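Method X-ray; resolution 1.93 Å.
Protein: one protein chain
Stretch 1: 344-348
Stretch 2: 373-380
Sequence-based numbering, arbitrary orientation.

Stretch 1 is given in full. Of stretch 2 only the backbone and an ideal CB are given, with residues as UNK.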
# COMPACT_ATOMS: atom_id res chain seq x y z
N ASN A 344 11.63 -23.79 42.97
CA ASN A 344 12.51 -24.30 41.91
C ASN A 344 11.82 -24.31 40.56
O ASN A 344 12.48 -24.51 39.55
CB ASN A 344 13.05 -25.66 42.26
CG ASN A 344 14.17 -25.60 43.28
OD1 ASN A 344 14.98 -24.68 43.25
ND2 ASN A 344 14.35 -26.70 43.97
N TYR A 345 10.50 -24.04 40.52
CA TYR A 345 9.83 -23.83 39.25
C TYR A 345 9.92 -22.42 38.72
O TYR A 345 9.47 -22.16 37.56
CB TYR A 345 8.37 -24.24 39.38
CG TYR A 345 8.08 -25.74 39.30
CD1 TYR A 345 8.66 -26.56 38.29
CD2 TYR A 345 7.20 -26.35 40.19
CE1 TYR A 345 8.32 -27.93 38.18
CE2 TYR A 345 6.88 -27.71 40.10
CZ TYR A 345 7.40 -28.47 39.08
OH TYR A 345 7.07 -29.73 38.97
N PHE A 346 10.48 -21.50 39.51
CA PHE A 346 10.74 -20.12 39.03
C PHE A 346 12.04 -20.08 38.29
O PHE A 346 13.02 -20.69 38.69
CB PHE A 346 10.66 -19.11 40.16
CG PHE A 346 9.23 -18.83 40.59
CD1 PHE A 346 8.47 -19.79 41.23
CD2 PHE A 346 8.69 -17.61 40.33
CE1 PHE A 346 7.15 -19.54 41.57
CE2 PHE A 346 7.38 -17.32 40.65
CZ PHE A 346 6.59 -18.28 41.26
N ARG A 347 12.03 -19.37 37.14
CA ARG A 347 13.28 -19.14 36.41
C ARG A 347 14.21 -18.24 37.19
O ARG A 347 13.83 -17.16 37.71
CB ARG A 347 13.05 -18.54 35.02
CG ARG A 347 12.14 -19.35 34.11
CD ARG A 347 12.22 -18.84 32.65
NE ARG A 347 11.24 -19.64 31.93
CZ ARG A 347 9.90 -19.44 31.97
NH1 ARG A 347 9.36 -18.43 32.58
NH2 ARG A 347 9.11 -20.26 31.34
N GLN A 348 15.46 -18.71 37.32
CA GLN A 348 16.53 -17.86 37.80
C GLN A 348 16.76 -16.78 36.76
O GLN A 348 16.36 -16.93 35.58
CB GLN A 348 17.77 -18.73 38.04
CG GLN A 348 17.59 -19.75 39.17
CD GLN A 348 17.57 -19.10 40.55
OE1 GLN A 348 18.40 -18.26 40.85
NE2 GLN A 348 16.58 -19.40 41.35
N UNK A 373 6.50 -32.29 32.86
CA UNK A 373 6.42 -31.07 32.06
C UNK A 373 5.55 -29.97 32.66
O UNK A 373 4.32 -30.11 32.78
CB UNK A 373 5.89 -31.42 30.67
N UNK A 374 6.18 -28.87 32.97
CA UNK A 374 5.48 -27.65 33.47
C UNK A 374 6.21 -26.44 32.96
O UNK A 374 7.43 -26.40 33.06
CB UNK A 374 5.41 -27.62 35.00
N UNK A 375 5.48 -25.42 32.46
CA UNK A 375 6.15 -24.13 32.11
C UNK A 375 6.67 -23.45 33.34
O UNK A 375 5.93 -23.31 34.34
CB UNK A 375 5.19 -23.19 31.38
N UNK A 376 7.92 -23.00 33.27
CA UNK A 376 8.52 -22.32 34.37
C UNK A 376 7.97 -20.92 34.59
O UNK A 376 7.27 -20.40 33.72
CB UNK A 376 10.03 -22.26 34.16
N UNK A 377 8.20 -20.38 35.81
CA UNK A 377 7.44 -19.28 36.33
C UNK A 377 8.25 -18.00 36.43
O UNK A 377 9.45 -18.03 36.72
CB UNK A 377 6.88 -19.65 37.70
N UNK A 378 7.58 -16.85 36.27
CA UNK A 378 6.20 -16.73 35.81
C UNK A 378 6.19 -17.09 34.30
O UNK A 378 7.20 -16.86 33.60
CB UNK A 378 5.65 -15.32 36.06
N UNK A 379 5.10 -17.65 33.83
CA UNK A 379 4.99 -18.02 32.41
C UNK A 379 4.47 -16.85 31.55
O UNK A 379 3.26 -16.53 31.54
CB UNK A 379 4.06 -19.23 32.26
N UNK A 380 5.41 -16.27 30.80
CA UNK A 380 5.23 -15.00 30.08
C UNK A 380 6.51 -14.81 29.27
O UNK A 380 7.58 -15.43 29.54
CB UNK A 380 4.97 -13.82 31.02

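Position 373 points its CA-to-CB bond away from stretch 1, and nothing of that stretch lies within 5.5 Å of the ideal CB. Stretch 1 sets no preference here. The residue is Ile373, and it makes no contact with stretch 1.

Position 374 points toward stretch 1. Its backbone is extended, with phi/psi of -146/135. The ideal CB lies 4.3 Å from Tyr345 CE1, so an apolar side chain, branched or linear, could cover the ring. The residue is Leu374. With chi1 t and chi2 p, it sets CD2 over one ring face, 3.5 Å from the Tyr345 ring centroid and almost on the ring normal. This is a CH-pi contact.

Position 375 points away. A phi of -67 would allow proline but does not require it. The residue is Pro375, and stretch 1 barely covers it.

Position 376 points toward stretch 1. Its ideal CB is 3.4 Å from Tyr345 O and 3.6 Å from Arg347 CZ. The guanidinium and Tyr345 O are close, while the Tyr345 ring begins farther off, with its CD1 about 6.1 Å from the ideal CB; a side chain long enough to reach it, such as a medium apolar one, would suit, and a polar one is not excluded. The residue is Leu376. Its CD2 reaches the Tyr345 ring edge, 4.0 Å from CD1 of that tyrosine. The backbone from 376 to 377 passes over one face of the Arg347 guanidinium.

Position 377 is where the backbones bridge. Its N donates to Tyr345 O at 2.8 Å, and its O accepts from Arg347 N at 2.9 Å. A free N-H is used here, so proline would not suit. The CA-to-CB bond points sideways, with the ideal CB 3.8 Å from Phe346 CD2, which favours an apolar side chain. The residue is Met377. Its CB sits over one face of the Phe346 ring, 3.5 Å from the centroid, a CH-pi contact. A water donates to both Met377 O and Arg347 O.

Position 378 points away, and the peptide bond before it is cis. That bond and a phi of -71 make proline much the likeliest choice. The residue is Pro378. Its CD lies 4.4 Å from Phe346 CD2, and its O accepts a weak hydrogen bond from Arg347 NH1 at 2.9 Å.

Position 379 points sideways, with its ideal CB 5.2 Å from Arg347 NH2. An acidic, polar or sulfur-bearing side chain could answer that donor. The residue is Met379, whose SD accepts a weak hydrogen bond from Arg347 NH2 at 3.6 Å.

Position 380 points its CA-to-CB bond sideways, with nothing of stretch 1 within 5.5 Å of the ideal CB, so many residues would fit. The residue is Asn380, and the end of its side chain leads away.

Stretch 2 (373-380) ILPLMPMN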
# COMPACT_ATOMS: atom_id res chain seq x y z
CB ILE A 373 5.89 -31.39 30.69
CG1 ILE A 373 6.77 -32.44 30.05
CG2 ILE A 373 5.90 -30.18 29.82
CD1 ILE A 373 6.21 -33.07 28.80
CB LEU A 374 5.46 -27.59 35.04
CG LEU A 374 4.70 -26.44 35.67
CD1 LEU A 374 3.19 -26.62 35.41
CD2 LEU A 374 4.98 -26.46 37.18
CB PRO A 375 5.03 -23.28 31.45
CG PRO A 375 4.03 -24.34 30.93
CD PRO A 375 4.08 -25.46 31.99
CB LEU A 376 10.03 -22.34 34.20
CG LEU A 376 10.69 -23.71 34.09
CD1 LEU A 376 12.18 -23.54 33.82
CD2 LEU A 376 10.52 -24.52 35.37
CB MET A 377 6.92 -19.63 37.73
CG MET A 377 5.78 -20.65 37.64
SD MET A 377 4.26 -19.87 37.06
CE MET A 377 3.88 -18.84 38.44
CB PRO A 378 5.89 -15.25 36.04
CG PRO A 378 7.18 -14.60 36.25
CD PRO A 378 8.23 -15.58 36.51
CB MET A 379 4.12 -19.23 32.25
CG MET A 379 4.07 -19.75 30.80
SD MET A 379 5.71 -20.08 30.08
CE MET A 379 5.53 -19.02 28.62
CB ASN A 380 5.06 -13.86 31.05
CG ASN A 380 4.39 -12.62 30.46
OD1 ASN A 380 3.16 -12.48 30.50
ND2 ASN A 380 5.23 -11.63 30.00
O HOH W 1 11.36 -16.13 38.11
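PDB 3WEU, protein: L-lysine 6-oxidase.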